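Local coordinates for decapping and exoribonuclease protein 1 (PDB 4GPS) that removes caps, including the NAD cap, from the 5' ends of RNAs and degrades RNA in the 5'-3' direction, using a divalent metal cation, at residues F178-R182 with H183-D187; I188-C191 with P192-D195; K310-R313 with M314-Q317; K342-I346 with Q347-H351; K367-P370 with N371-N374. All blocks are in the same frame, centred on the assembly; numbering follows the deposited sequence.

Interaction 1. Residues F178-R182 with H183-D187; sequences FVSLR and HHIID. With CIT (citric acid), chain B.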
# COMPACT_ATOMS: atom_id res chain seq x y z
N PHE A 178 -6.86 8.83 -10.84
CA PHE A 178 -5.42 8.52 -10.91
C PHE A 178 -5.39 7.00 -10.94
O PHE A 178 -6.10 6.35 -10.15
CB PHE A 178 -4.63 8.99 -9.68
CG PHE A 178 -4.42 10.47 -9.62
CD1 PHE A 178 -5.45 11.32 -9.19
CD2 PHE A 178 -3.19 11.03 -9.94
CE1 PHE A 178 -5.27 12.69 -9.08
CE2 PHE A 178 -2.99 12.39 -9.83
CZ PHE A 178 -4.03 13.23 -9.40
N VAL A 179 -4.61 6.45 -11.87
CA VAL A 179 -4.47 5.00 -12.08
C VAL A 179 -3.07 4.59 -11.62
O VAL A 179 -2.08 5.09 -12.12
CB VAL A 179 -4.64 4.70 -13.59
CG1 VAL A 179 -4.60 3.19 -13.86
CG2 VAL A 179 -5.95 5.32 -14.06
N SER A 180 -2.96 3.64 -10.69
CA SER A 180 -1.63 3.34 -10.19
C SER A 180 -1.48 2.04 -9.40
O SER A 180 -2.47 1.49 -8.92
CB SER A 180 -1.22 4.54 -9.31
OG SER A 180 -0.02 4.31 -8.61
N LEU A 181 -0.25 1.54 -9.26
CA LEU A 181 -0.02 0.39 -8.40
C LEU A 181 -0.11 0.99 -6.98
O LEU A 181 0.23 2.16 -6.78
CB LEU A 181 1.37 -0.18 -8.60
CG LEU A 181 1.61 -0.61 -10.04
CD1 LEU A 181 3.12 -0.86 -10.25
CD2 LEU A 181 0.73 -1.83 -10.35
N ARG A 182 -0.59 0.21 -6.02
CA ARG A 182 -0.73 0.69 -4.65
C ARG A 182 0.57 1.27 -4.06
O ARG A 182 0.55 2.27 -3.35
CB ARG A 182 -1.24 -0.43 -3.75
CG ARG A 182 -1.47 0.04 -2.34
CD ARG A 182 -2.17 -1.01 -1.52
NE ARG A 182 -1.35 -2.20 -1.51
CZ ARG A 182 -1.63 -3.26 -0.79
NH1 ARG A 182 -2.70 -3.27 -0.01
NH2 ARG A 182 -0.84 -4.32 -0.86
N HIS A 183 1.69 0.63 -4.36
CA HIS A 183 3.00 1.06 -3.87
C HIS A 183 3.24 2.56 -4.05
O HIS A 183 3.75 3.22 -3.15
CB HIS A 183 4.12 0.27 -4.58
CG HIS A 183 5.41 0.27 -3.84
ND1 HIS A 183 5.69 -0.63 -2.84
CD2 HIS A 183 6.47 1.12 -3.89
CE1 HIS A 183 6.87 -0.34 -2.30
NE2 HIS A 183 7.36 0.72 -2.92
N HIS A 184 2.88 3.11 -5.21
CA HIS A 184 3.12 4.54 -5.44
C HIS A 184 2.16 5.45 -4.71
O HIS A 184 2.51 6.59 -4.42
CB HIS A 184 3.10 4.89 -6.92
CG HIS A 184 4.07 4.10 -7.72
ND1 HIS A 184 5.37 3.88 -7.30
CD2 HIS A 184 3.92 3.42 -8.88
CE1 HIS A 184 5.97 3.08 -8.17
NE2 HIS A 184 5.12 2.79 -9.13
N ILE A 185 0.94 4.96 -4.42
CA ILE A 185 0.02 5.80 -3.70
C ILE A 185 0.59 5.82 -2.27
O ILE A 185 0.72 6.87 -1.65
CB ILE A 185 -1.44 5.25 -3.74
CG1 ILE A 185 -1.96 5.15 -5.19
CG2 ILE A 185 -2.34 6.20 -2.99
CD1 ILE A 185 -1.84 6.48 -5.94
N ILE A 186 0.96 4.67 -1.75
CA ILE A 186 1.55 4.67 -0.44
C ILE A 186 2.77 5.63 -0.40
O ILE A 186 2.89 6.46 0.52
CB ILE A 186 1.97 3.23 -0.01
CG1 ILE A 186 0.72 2.38 0.18
CG2 ILE A 186 2.76 3.25 1.31
CD1 ILE A 186 0.99 0.90 0.04
N ASP A 187 3.67 5.56 -1.40
CA ASP A 187 4.86 6.43 -1.39
C ASP A 187 4.48 7.91 -1.29
O ASP A 187 5.12 8.66 -0.56
CB ASP A 187 5.74 6.28 -2.65
CG ASP A 187 6.46 4.93 -2.74
OD1 ASP A 187 6.89 4.37 -1.70
OD2 ASP A 187 6.61 4.44 -3.89
C1 CIT B . 3.84 -1.59 0.65
O1 CIT B . 3.79 -0.53 0.05
O2 CIT B . 4.73 -1.75 1.67
C2 CIT B . 2.91 -2.73 0.25
C3 CIT B . 3.07 -3.05 -1.26
O7 CIT B . 2.85 -1.86 -2.00
C4 CIT B . 2.04 -4.14 -1.68
C5 CIT B . 1.70 -4.07 -3.17
O3 CIT B . 0.66 -3.59 -3.52
O4 CIT B . 2.58 -4.56 -4.10
C6 CIT B . 4.47 -3.59 -1.52
O5 CIT B . 5.06 -3.32 -2.55
O6 CIT B . 5.06 -4.39 -0.59
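Leu181 O takes two hydrogen bonds where strand 176-181 turns into helix 182-190: His184 N comes at 3.2 Å from Leu181 O, well above the carbonyl plane, while Ser180 OG reaches Leu181 O at 2.8 Å from the opposite face. With its hydroxyl anti to the backbone N (chi1 172°), Ser180 is small enough to reach forward to the next carbonyl and lie beside His184 CB. Next along the backbone, Ile186 N makes an almost straight bond of 2.9 Å to Arg182 O, the first regular helical link. The chain directions of strand 178-181 and helix 183-187 stand 104° apart, an abrupt strand-to-helix turn within the PD-(D/E)XK nuclease fold, and it delivers Arg182 to the metal-binding region, where its NH1 forms a salt bridge with the metal ligand Glu293.

Apolar packing accompanies these bonds. Arg182 and Ile186 run side by side, with Ile186 CD1 3.5 Å from Arg182 CG, and Ile185 CD1 rests against Ser180 CB.

Further hydrogen bonds run to a bound citrate, probably from the crystallisation liquor. Arg182 NE donates to citrate O3 at 3.2 Å, and His183 ND1 to citrate O5 at 2.8 Å, the latter lying near the imidazole plane at its edge.

Interaction 2. Residues I188-C191 with P192-D195; sequences IIMC and PFLD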
# COMPACT_ATOMS: atom_id res chain seq x y z
N ILE A 188 3.48 8.32 -2.06
CA ILE A 188 3.07 9.69 -2.07
C ILE A 188 2.49 10.11 -0.72
O ILE A 188 2.77 11.20 -0.26
CB ILE A 188 2.02 9.94 -3.16
CG1 ILE A 188 2.69 9.85 -4.52
CG2 ILE A 188 1.31 11.29 -2.90
CD1 ILE A 188 1.72 9.50 -5.66
N ILE A 189 1.71 9.25 -0.07
CA ILE A 189 1.13 9.61 1.21
C ILE A 189 2.24 9.67 2.27
O ILE A 189 2.14 10.44 3.23
CB ILE A 189 0.04 8.58 1.63
CG1 ILE A 189 -1.11 8.63 0.63
CG2 ILE A 189 -0.51 8.90 3.02
CD1 ILE A 189 -1.96 7.33 0.65
N MET A 190 3.28 8.86 2.10
CA MET A 190 4.37 8.78 3.06
C MET A 190 5.39 9.93 3.06
O MET A 190 6.20 10.02 3.98
CB MET A 190 5.13 7.45 2.88
CG MET A 190 4.41 6.25 3.50
SD MET A 190 4.18 6.33 5.33
CE MET A 190 5.87 5.77 5.86
N CYS A 191 5.35 10.80 2.05
CA CYS A 191 6.33 11.90 1.97
C CYS A 191 6.61 12.64 3.28
O CYS A 191 7.75 12.75 3.69
CB CYS A 191 5.94 12.91 0.87
SG CYS A 191 6.14 12.21 -0.78
N PRO A 192 5.57 13.12 3.97
CA PRO A 192 5.90 13.84 5.21
C PRO A 192 6.42 13.00 6.36
O PRO A 192 6.82 13.53 7.40
CB PRO A 192 4.59 14.55 5.58
CG PRO A 192 3.54 13.81 4.86
CD PRO A 192 4.16 13.30 3.59
N PHE A 193 6.46 11.69 6.18
CA PHE A 193 6.95 10.88 7.27
C PHE A 193 8.32 10.27 6.99
O PHE A 193 8.83 9.49 7.80
CB PHE A 193 5.89 9.82 7.63
CG PHE A 193 4.50 10.37 7.73
CD1 PHE A 193 3.66 10.41 6.61
CD2 PHE A 193 4.05 10.94 8.90
CE1 PHE A 193 2.41 11.00 6.65
CE2 PHE A 193 2.79 11.56 8.96
CZ PHE A 193 1.97 11.58 7.83
N LEU A 194 8.92 10.65 5.86
CA LEU A 194 10.23 10.12 5.46
C LEU A 194 11.35 11.16 5.37
O LEU A 194 11.11 12.37 5.26
CB LEU A 194 10.13 9.44 4.09
CG LEU A 194 9.20 8.24 3.98
CD1 LEU A 194 9.09 7.85 2.50
CD2 LEU A 194 9.72 7.10 4.85
N ASP A 195 12.57 10.66 5.39
CA ASP A 195 13.77 11.47 5.32
C ASP A 195 14.41 11.36 3.93
O ASP A 195 15.53 11.80 3.73
CB ASP A 195 14.77 10.98 6.36
CG ASP A 195 15.58 12.11 6.93
OD1 ASP A 195 16.64 11.83 7.56
OD2 ASP A 195 15.15 13.28 6.76
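The C-terminal end of helix 182-190 tightens into a short 3-10 turn, and here Met190 and Cys191 meet Phe193 and Leu194 before the chain runs on toward strand 198-204. Two successive i to i+3 bonds mark the turn: Phe193 N donates to Met190 O at 2.8 Å, and Leu194 N to Cys191 O at 3.2 Å. Both donors stand above the carbonyl planes. Pro192 suits this place because its ring fixes phi at a value that fits the turn. Its nitrogen has no hydrogen and makes no bond there; the ring CD instead sits 3.5 Å from Ile189 O.

The side chains of Met190 and Phe193 form an oblique Met-aromatic contact, with Met190 SD 5.3 Å from the centroid of the Phe193 ring and 56° off its normal. Bends at chi2 (-62°) and chi3 (-81°) fold the thioether back so that its sulfur comes within 4.3 Å of Phe193 CD1. Ile189 O approaches the rim of the ring in its plane, 3.5 Å from Phe193 CE1. Leu194 crosses Met190 at about a right angle, its CD1 4.0 Å from Met190 CB.

Beyond the turn, Leu312 touches both Met190 and Phe193, and Phe193 O accepts from Arg309 NE, which ties the turn to helix 305-319. The carbonyl at the ring rim faces the slightly positive C-H edge, probably a mildly favourable electrostatic fit, while the flexible, polarisable thioether suits contact with both the Phe193 ring and aliphatic neighbours such as Leu194 and Leu312.

Interaction 3. Residues K310-R313 with M314-Q317; sequences KLLR and MWIQ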
# COMPACT_ATOMS: atom_id res chain seq x y z
N LYS A 310 7.03 1.92 9.56
CA LYS A 310 6.50 0.65 9.07
C LYS A 310 5.02 0.48 9.48
O LYS A 310 4.19 0.10 8.65
CB LYS A 310 7.36 -0.52 9.58
CG LYS A 310 6.79 -1.86 9.24
CD LYS A 310 7.60 -3.01 9.84
CE LYS A 310 8.94 -3.20 9.16
NZ LYS A 310 9.65 -4.36 9.79
N LEU A 311 4.70 0.76 10.74
CA LEU A 311 3.33 0.65 11.23
C LEU A 311 2.42 1.62 10.46
O LEU A 311 1.34 1.22 10.01
CB LEU A 311 3.27 0.95 12.73
CG LEU A 311 3.97 -0.11 13.60
CD1 LEU A 311 4.24 0.46 14.96
CD2 LEU A 311 3.11 -1.39 13.71
N LEU A 312 2.86 2.86 10.25
CA LEU A 312 2.04 3.81 9.51
C LEU A 312 1.83 3.33 8.07
O LEU A 312 0.73 3.38 7.54
CB LEU A 312 2.68 5.21 9.52
CG LEU A 312 2.00 6.31 8.69
CD1 LEU A 312 0.59 6.56 9.29
CD2 LEU A 312 2.86 7.59 8.65
N ARG A 313 2.90 2.83 7.45
CA ARG A 313 2.83 2.38 6.08
C ARG A 313 1.84 1.22 5.97
O ARG A 313 1.04 1.14 5.05
CB ARG A 313 4.24 1.97 5.62
CG ARG A 313 4.53 2.28 4.17
CD ARG A 313 5.99 2.06 3.79
NE ARG A 313 6.25 2.66 2.48
CZ ARG A 313 5.81 2.13 1.35
NH1 ARG A 313 5.14 1.00 1.41
NH2 ARG A 313 5.96 2.75 0.20
N MET A 314 1.91 0.34 6.96
CA MET A 314 1.07 -0.85 7.07
C MET A 314 -0.41 -0.39 7.12
O MET A 314 -1.28 -0.90 6.41
CB MET A 314 1.44 -1.54 8.39
CG MET A 314 1.34 -2.99 8.44
SD MET A 314 2.13 -3.63 9.96
CE MET A 314 3.88 -3.73 9.42
N TRP A 315 -0.67 0.57 7.99
CA TRP A 315 -2.00 1.12 8.12
C TRP A 315 -2.44 1.70 6.77
O TRP A 315 -3.55 1.41 6.32
CB TRP A 315 -2.00 2.22 9.19
CG TRP A 315 -3.31 2.96 9.28
CD1 TRP A 315 -4.46 2.53 9.91
CD2 TRP A 315 -3.63 4.20 8.67
NE1 TRP A 315 -5.47 3.43 9.71
CE2 TRP A 315 -4.99 4.47 8.95
CE3 TRP A 315 -2.90 5.13 7.89
CZ2 TRP A 315 -5.64 5.63 8.49
CZ3 TRP A 315 -3.55 6.28 7.43
CH2 TRP A 315 -4.91 6.51 7.74
N ILE A 316 -1.61 2.53 6.12
CA ILE A 316 -2.01 3.12 4.84
C ILE A 316 -2.26 2.02 3.83
O ILE A 316 -3.21 2.08 3.06
CB ILE A 316 -0.94 4.00 4.24
CG1 ILE A 316 -0.65 5.17 5.19
CG2 ILE A 316 -1.39 4.50 2.86
CD1 ILE A 316 0.64 5.87 4.87
N GLN A 317 -1.41 1.00 3.87
CA GLN A 317 -1.52 -0.13 2.95
C GLN A 317 -2.87 -0.86 3.02
O GLN A 317 -3.51 -1.08 1.99
CB GLN A 317 -0.37 -1.10 3.19
CG GLN A 317 -0.49 -2.39 2.48
CD GLN A 317 0.53 -3.42 2.97
OE1 GLN A 317 0.44 -4.60 2.65
NE2 GLN A 317 1.51 -2.97 3.73
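Four consecutive i to i+4 hydrogen bonds join Lys310-Arg313 to Met314-Gln317 in regular alpha-helical geometry, from Met314 N to Lys310 O at 2.8 Å through Gln317 N to Arg313 O at 2.7 Å, each donor tilted only modestly from its carbonyl plane. Along one side, the long chains of Lys310 and Met314 meet: the bend at chi3 (-84°) turns the Met314 methyl back so that CE lies 3.5 Å from Lys310 CG and also touches CD. The lysine thus lends its aliphatic stem to the contact and carries its ammonium onward.

On another side, Leu312 serves two neighbours with different atoms. Its CD1 approaches Trp315 CE3 at 4.0 Å, neither squarely over the ring nor at its edge, while its CG lies 4.1 Å from Ile316 CD1. Leucine suits the place because its branch point and one methyl can meet two different apolar neighbours.

This helix connects the parallel, adjacent strands 290-297 and 325-331 in a beta-alpha-beta unit and carries Gln317, probably a substrate-binding residue. Arg313 forms a salt bridge with Asp187, and its NH1 also lies against a bound citrate, probably from the crystallisation liquor, whereas Trp315 NE1 bonds to Thr79 OG1. The charged end of Arg313 thus faces the citrate, in what may be part of the substrate pocket, while thioether, leucine and isoleucine lie in the packed interior, with the buried indole's one N-H satisfied by a hydroxyl.

Interaction 4. Residues K342-I346 with Q347-H351; sequences KAYKI and QDIYH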
# COMPACT_ATOMS: atom_id res chain seq x y z
N LYS A 342 0.24 -12.92 14.86
CA LYS A 342 -0.83 -12.10 15.42
C LYS A 342 -1.61 -11.40 14.34
O LYS A 342 -1.03 -10.71 13.50
CB LYS A 342 -0.28 -11.05 16.39
CG LYS A 342 -1.34 -10.49 17.34
CD LYS A 342 -0.79 -9.41 18.25
CE LYS A 342 -1.73 -9.13 19.43
NZ LYS A 342 -3.09 -8.74 19.03
N ALA A 343 -2.92 -11.58 14.37
CA ALA A 343 -3.82 -10.95 13.40
C ALA A 343 -4.16 -9.50 13.81
O ALA A 343 -4.22 -9.17 14.99
CB ALA A 343 -5.11 -11.79 13.26
N TYR A 344 -4.36 -8.63 12.83
CA TYR A 344 -4.72 -7.25 13.14
C TYR A 344 -5.73 -6.79 12.14
O TYR A 344 -5.57 -7.04 10.95
CB TYR A 344 -3.54 -6.29 13.01
CG TYR A 344 -2.45 -6.45 14.05
CD1 TYR A 344 -2.47 -5.72 15.22
CD2 TYR A 344 -1.37 -7.30 13.82
CE1 TYR A 344 -1.45 -5.83 16.14
CE2 TYR A 344 -0.36 -7.42 14.73
CZ TYR A 344 -0.40 -6.69 15.89
OH TYR A 344 0.61 -6.83 16.82
N LYS A 345 -6.79 -6.15 12.62
CA LYS A 345 -7.75 -5.57 11.70
C LYS A 345 -7.25 -4.14 11.53
O LYS A 345 -6.29 -3.73 12.23
CB LYS A 345 -9.15 -5.63 12.30
CG LYS A 345 -9.68 -7.01 12.16
CD LYS A 345 -11.03 -7.21 12.76
CE LYS A 345 -11.44 -8.64 12.48
NZ LYS A 345 -11.45 -8.88 11.00
N ILE A 346 -7.84 -3.39 10.61
CA ILE A 346 -7.40 -2.02 10.36
C ILE A 346 -7.51 -1.16 11.63
O ILE A 346 -6.60 -0.39 11.95
CB ILE A 346 -8.21 -1.36 9.21
CG1 ILE A 346 -7.61 -0.01 8.86
CG2 ILE A 346 -9.67 -1.19 9.63
CD1 ILE A 346 -6.19 -0.12 8.43
N GLN A 347 -8.62 -1.30 12.35
CA GLN A 347 -8.82 -0.55 13.60
C GLN A 347 -7.70 -0.88 14.60
O GLN A 347 -7.26 -0.01 15.36
CB GLN A 347 -10.20 -0.90 14.20
CG GLN A 347 -10.44 -0.31 15.58
CD GLN A 347 -10.41 1.22 15.59
OE1 GLN A 347 -9.97 1.84 16.58
NE2 GLN A 347 -10.88 1.85 14.49
N ASP A 348 -7.24 -2.14 14.60
CA ASP A 348 -6.16 -2.55 15.50
C ASP A 348 -4.84 -1.86 15.14
O ASP A 348 -4.18 -1.28 16.03
CB ASP A 348 -5.98 -4.07 15.50
CG ASP A 348 -7.25 -4.83 15.90
OD1 ASP A 348 -7.84 -4.52 16.97
OD2 ASP A 348 -7.68 -5.75 15.16
N ILE A 349 -4.42 -1.90 13.86
CA ILE A 349 -3.16 -1.21 13.52
C ILE A 349 -3.34 0.26 13.84
O ILE A 349 -2.43 0.87 14.35
CB ILE A 349 -2.78 -1.27 12.04
CG1 ILE A 349 -2.56 -2.70 11.61
CG2 ILE A 349 -1.44 -0.55 11.83
CD1 ILE A 349 -1.36 -3.32 12.32
N TYR A 350 -4.52 0.79 13.56
CA TYR A 350 -4.81 2.21 13.83
C TYR A 350 -4.62 2.59 15.30
O TYR A 350 -3.95 3.58 15.62
CB TYR A 350 -6.26 2.55 13.47
CG TYR A 350 -6.57 3.99 13.74
CD1 TYR A 350 -6.03 4.99 12.94
CD2 TYR A 350 -7.32 4.37 14.86
CE1 TYR A 350 -6.22 6.35 13.24
CE2 TYR A 350 -7.52 5.73 15.17
CZ TYR A 350 -6.96 6.72 14.34
OH TYR A 350 -7.17 8.06 14.60
N HIS A 351 -5.24 1.81 16.17
CA HIS A 351 -5.16 2.06 17.60
C HIS A 351 -3.70 1.97 18.07
O HIS A 351 -3.29 2.77 18.90
CB HIS A 351 -6.06 1.06 18.37
CG HIS A 351 -5.90 1.13 19.86
ND1 HIS A 351 -6.28 2.23 20.60
CD2 HIS A 351 -5.31 0.28 20.74
CE1 HIS A 351 -5.93 2.06 21.86
NE2 HIS A 351 -5.34 0.88 21.97
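Tyr344 and Ile349 meet at about a right angle, the isoleucine bringing its CD1 methyl to the phenol ring in an off-centre CH-pi contact, 4.2 Å from the centroid and 30° off the normal. The methyl leans toward the root of the ring, only 3.7 Å from Tyr344 CG. Asp348 approaches the same ring differently: its CB lies in the ring plane at the edge, 3.9 Å from Tyr344 CD1, and the carboxylate plane is turned 64° from that of the ring.

Lys345 and Asp348 lie side by side, pointing the same way. With CG anti to its own carbonyl carbon (chi1 -58°), Asp348 directs OD2 back to Lys345 N, which it meets at 2.7 Å through the anti lone pair in a fairly straight bond. The carboxylate of the third helical residue thus accepts the backbone N-H of Lys345, the N-cap residue. Aspartate suits that position, since its short chain just spans the gap and its charge probably interacts well with the helix dipole. Ile349 N then bonds to Lys345 O at 3.1 Å, beginning the helical ladder.

The Lys345 ammonium forms a salt bridge with Asp325, tying the junction to the start of strand 325-331. Strand 338-344 passes into helix 346-353 beside this antiparallel neighbour, while Ile346 and Ile349 pack on Trp315 of helix 305-319.

Interaction 5. Residues K367-P370 with N371-N374; sequences KFNP and NVAN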
# COMPACT_ATOMS: atom_id res chain seq x y z
N LYS A 367 4.80 13.30 14.01
CA LYS A 367 4.57 12.20 14.95
C LYS A 367 3.86 10.99 14.30
O LYS A 367 3.11 10.27 14.97
CB LYS A 367 3.79 12.68 16.16
CG LYS A 367 4.51 13.74 16.97
CD LYS A 367 3.78 14.03 18.25
CE LYS A 367 4.64 14.81 19.24
NZ LYS A 367 4.06 14.74 20.61
N PHE A 368 4.11 10.78 13.00
CA PHE A 368 3.52 9.66 12.26
C PHE A 368 2.02 9.47 12.57
O PHE A 368 1.52 8.36 12.79
CB PHE A 368 4.27 8.35 12.57
CG PHE A 368 5.77 8.47 12.48
CD1 PHE A 368 6.53 8.77 13.61
CD2 PHE A 368 6.42 8.30 11.26
CE1 PHE A 368 7.92 8.89 13.53
CE2 PHE A 368 7.81 8.42 11.16
CZ PHE A 368 8.56 8.72 12.31
N ASN A 369 1.29 10.57 12.58
CA ASN A 369 -0.12 10.50 12.88
C ASN A 369 -0.91 10.11 11.61
O ASN A 369 -0.88 10.84 10.61
CB ASN A 369 -0.59 11.87 13.40
CG ASN A 369 -1.96 11.82 14.04
OD1 ASN A 369 -2.92 11.27 13.48
ND2 ASN A 369 -2.07 12.41 15.22
N PRO A 370 -1.66 8.99 11.65
CA PRO A 370 -2.44 8.57 10.48
C PRO A 370 -3.42 9.67 10.03
O PRO A 370 -3.80 9.71 8.85
CB PRO A 370 -3.19 7.34 10.96
CG PRO A 370 -2.51 6.94 12.22
CD PRO A 370 -1.98 8.18 12.83
N ASN A 371 -3.83 10.54 10.95
CA ASN A 371 -4.78 11.59 10.59
C ASN A 371 -4.11 12.68 9.78
O ASN A 371 -4.71 13.23 8.85
CB ASN A 371 -5.45 12.15 11.83
CG ASN A 371 -6.31 11.12 12.51
OD1 ASN A 371 -5.94 10.57 13.57
ND2 ASN A 371 -7.47 10.82 11.91
N VAL A 372 -2.87 12.98 10.12
CA VAL A 372 -2.12 13.97 9.35
C VAL A 372 -1.82 13.33 7.97
O VAL A 372 -1.92 13.99 6.95
CB VAL A 372 -0.83 14.34 10.10
CG1 VAL A 372 0.08 15.18 9.22
CG2 VAL A 372 -1.22 15.10 11.36
N ALA A 373 -1.47 12.04 7.93
CA ALA A 373 -1.22 11.38 6.64
C ALA A 373 -2.48 11.54 5.77
O ALA A 373 -2.41 11.86 4.58
CB ALA A 373 -0.89 9.88 6.84
N ASN A 374 -3.65 11.32 6.37
CA ASN A 374 -4.91 11.48 5.67
C ASN A 374 -5.08 12.93 5.15
O ASN A 374 -5.50 13.14 4.02
CB ASN A 374 -6.06 11.11 6.60
CG ASN A 374 -7.38 11.15 5.92
OD1 ASN A 374 -7.51 10.67 4.82
ND2 ASN A 374 -8.37 11.74 6.57
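Asn369 OD1 accepts a hydrogen bond from Asn371 N at 2.8 Å, the donor lying in the carbonyl plane on a lone pair with an N-H angle of 151°. The side chain reaches forward because its CG is anti to the backbone N (chi1 -166°), which swings the amide alongside the first turn that follows. The backbone carbonyl of the same residue is gripped as well: Ala373 N reaches Asn369 O at 3.0 Å almost in line with the C=O bond, and Val372 N adds a weak, strongly bent bond to it.

Asn369 is thereby the N-cap of helix 370-393. Asparagine suits the place, since one short amide can accept from a first-turn N-H while its ND2 donates to Val72 O and Tyr74 O of an N-terminal loop. Pro370 follows as the first helical residue, a position where the missing amide hydrogen costs nothing and the ring holds phi at a helical value. Its carbonyl in turn accepts from Asn374 N at 3.0 Å, carrying the ladder into the helix proper.

An apolar contact flanks the cap, where Val372 CG2 rests 3.9 Å from Asn369 CB; the branched valine can turn this methyl back toward the capping residue while its other methyl points elsewhere. Outside the turn, Pro370 packs against Trp315 of helix 305-319 and against Tyr350 and Ile353 of helix 346-353, and Phe193 touches Ala373.

Overall arrangement
Interactions 1, 2, 3 and 5 are buried, whereas interaction 4 is only partly so. Interactions 1 and 2 occupy successive parts of helix 182-190, and interaction 3 on helix 305-319 touches every other contact. Chemistry changes along this arrangement. Interaction 1 combines backbone bonds with the charged Arg182, and interaction 3 brings Arg313, the two joined by the Asp187-Arg313 salt bridge; interaction 2 is sulfur, aromatic and aliphatic, pressing Phe193 on Ala373 of interaction 5 and on Leu312 of interaction 3. Interactions 4 and 5 both lie at helix starts: in 4 a carboxylate inside the helix holds the N-H before it, in 5 an asparagine caps it, and Trp315 packs against residues of both.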